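Local coordinates for protein ribosomal RNA small subunit methyltransferase E (Neisseria gonorrhoeae, PDB 5VM8) that probably methylates N3 of a specific uridine in 16S ribosomal RNA, using S-adenosyl methionine as methyl donor, and belongs to the knotted SPOUT methyltransferases, at residues 175-180 with 195-200. Residues are numbered along the deposited sequence; the frame is centred on the assembly and turned at random.
Sequences LIMSIN and IVFMVG
Met-177 lies against the edge of the Phe-197 ring: its CG meets CE1 of the ring at 3.2 Å, a tight approach near the ring plane, while SD sits beside CZ and CE1, 5.0 Å from the ring centroid and 84° off the normal. This is an edge-on Met-aromatic contact. The CG of Phe-197 stands anti to the backbone N (chi1 169°), and the bent Met-177 chain crosses the phenyl group at a slant, meeting it at CE1 and CZ. CG2 of Val-199, two residues on in the same strand, lies over one face of the ring, offset toward the rim. On this side of the sheet Leu-175 also packs, its CD1 touching CG2 of Ile-195 at 4.1 Å. Ile-176 and Met-198 project from the other side, with Ile-176 CG1 and Met-198 CB 4.2 Å apart.

Three backbone hydrogen bonds set this register of parallel strands. Leu-175 N donates to Val-196 O (2.9 Å), Met-198 N to Leu-175 O, and Met-177 N to Met-198 O; Leu-175 O also receives a CA-H...O contact from Phe-197. Beyond Met-177 the chains diverge, and a water spans the opening, donating to Met-177 O and accepting from Gly-200 N (2.9 Å). Trp-205 NE1 gives Met-177 O a second hydrogen bond.

The pair belongs to the parallel sheet of the SPOUT domain, whose chain forms a trefoil knot. Strand 195-199 lies between strands 85-90 and 173-177, and strand 219-222 flanks 173-177 on its far edge. Helix 232-244 packs on the Phe-197 side, through Ala-237, Ile-238 and Met-241.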
loop_
_atom_site.group_PDB
_atom_site.type_symbol
_atom_site.label_atom_id
_atom_site.label_comp_id
_atom_site.label_asym_id
_atom_site.label_seq_id
_atom_site.Cartn_x
_atom_site.Cartn_y
_atom_site.Cartn_z
ATOM N N LEU A 175 14.290 7.909 5.569
ATOM C CA LEU A 175 13.650 8.536 6.707
ATOM C C LEU A 175 13.235 7.462 7.701
ATOM O O LEU A 175 12.706 6.419 7.308
ATOM C CB LEU A 175 12.423 9.334 6.234
ATOM C CG LEU A 175 12.765 10.414 5.204
ATOM C CD1 LEU A 175 11.532 11.221 4.843
ATOM C CD2 LEU A 175 13.901 11.355 5.675
ATOM N N ILE A 176 13.477 7.721 8.986
ATOM C CA ILE A 176 12.976 6.884 10.060
ATOM C C ILE A 176 12.243 7.773 11.054
ATOM O O ILE A 176 12.749 8.840 11.430
ATOM C CB ILE A 176 14.108 6.069 10.734
ATOM C CG1 ILE A 176 13.535 5.192 11.837
ATOM C CG2 ILE A 176 15.218 6.971 11.266
ATOM C CD1 ILE A 176 14.556 4.262 12.516
ATOM N N MET A 177 11.022 7.372 11.421
ATOM C CA MET A 177 10.267 8.081 12.455
ATOM C C MET A 177 10.843 7.758 13.813
ATOM O O MET A 177 10.753 6.626 14.293
ATOM C CB MET A 177 8.785 7.733 12.431
ATOM C CG MET A 177 8.071 8.238 11.219
ATOM S SD MET A 177 6.410 8.834 11.612
ATOM C CE MET A 177 6.744 9.911 13.005
ATOM N N SER A 178 11.426 8.760 14.432
ATOM C CA SER A 178 12.072 8.561 15.703
ATOM C C SER A 178 12.297 9.928 16.278
ATOM O O SER A 178 12.457 10.889 15.527
ATOM C CB SER A 178 13.420 7.831 15.538
ATOM O OG SER A 178 14.141 7.848 16.748
ATOM N N ILE A 179 12.363 10.001 17.609
ATOM C CA ILE A 179 12.564 11.279 18.257
ATOM C C ILE A 179 14.033 11.547 18.496
ATOM O O ILE A 179 14.394 12.639 18.941
ATOM C CB ILE A 179 11.789 11.313 19.586
ATOM C CG1 ILE A 179 11.382 12.748 19.950
ATOM C CG2 ILE A 179 12.626 10.665 20.702
ATOM C CD1 ILE A 179 10.163 12.817 20.862
ATOM N N ASN A 180 14.897 10.590 18.186
ATOM C CA ASN A 180 16.311 10.654 18.538
ATOM C C ASN A 180 17.133 11.057 17.323
ATOM O O ASN A 180 17.007 10.448 16.254
ATOM C CB ASN A 180 16.760 9.310 19.103
ATOM C CG ASN A 180 16.014 8.950 20.383
ATOM O OD1 ASN A 180 15.986 9.724 21.342
ATOM N ND2 ASN A 180 15.381 7.779 20.389
ATOM N N ILE A 195 11.445 8.139 -1.916
ATOM C CA ILE A 195 11.446 8.208 -0.461
ATOM C C ILE A 195 11.260 6.803 0.097
ATOM O O ILE A 195 10.413 6.038 -0.378
ATOM C CB ILE A 195 10.335 9.137 0.067
ATOM C CG1 ILE A 195 10.553 10.568 -0.415
ATOM C CG2 ILE A 195 10.243 9.077 1.600
ATOM C CD1 ILE A 195 9.326 11.441 -0.251
ATOM N N VAL A 196 12.048 6.482 1.120
ATOM C CA VAL A 196 11.941 5.238 1.860
ATOM C C VAL A 196 11.709 5.645 3.298
ATOM O O VAL A 196 12.493 6.409 3.878
ATOM C CB VAL A 196 13.190 4.355 1.707
ATOM C CG1 VAL A 196 13.105 3.166 2.634
ATOM C CG2 VAL A 196 13.293 3.882 0.276
ATOM N N PHE A 197 10.634 5.134 3.870
ATOM C CA PHE A 197 10.136 5.618 5.134
ATOM C C PHE A 197 9.958 4.428 6.062
ATOM O O PHE A 197 9.245 3.486 5.711
ATOM C CB PHE A 197 8.817 6.338 4.796
ATOM C CG PHE A 197 7.977 6.699 5.950
ATOM C CD1 PHE A 197 8.497 7.411 7.005
ATOM C CD2 PHE A 197 6.625 6.421 5.923
ATOM C CE1 PHE A 197 7.702 7.799 8.059
ATOM C CE2 PHE A 197 5.822 6.794 6.973
ATOM C CZ PHE A 197 6.372 7.504 8.045
ATOM N N MET A 198 10.559 4.491 7.256
ATOM C CA MET A 198 10.634 3.345 8.161
ATOM C C MET A 198 9.846 3.605 9.434
ATOM O O MET A 198 10.036 4.634 10.093
ATOM C CB MET A 198 12.047 3.002 8.558
ATOM C CG MET A 198 12.895 2.457 7.475
ATOM S SD MET A 198 14.033 1.368 8.330
ATOM C CE MET A 198 12.739 0.420 9.144
ATOM N N VAL A 199 8.972 2.669 9.786
ATOM C CA VAL A 199 8.115 2.833 10.949
ATOM C C VAL A 199 8.220 1.608 11.848
ATOM O O VAL A 199 8.234 0.471 11.364
ATOM C CB VAL A 199 6.651 3.092 10.531
ATOM C CG1 VAL A 199 5.800 3.325 11.745
ATOM C CG2 VAL A 199 6.601 4.299 9.601
ATOM N N GLY A 200 8.239 1.842 13.157
ATOM C CA GLY A 200 8.328 0.775 14.116
ATOM C C GLY A 200 7.006 0.185 14.559
ATOM O O GLY A 200 5.923 0.626 14.163
HETATM O O HOH W 1 8.395 4.512 14.311
#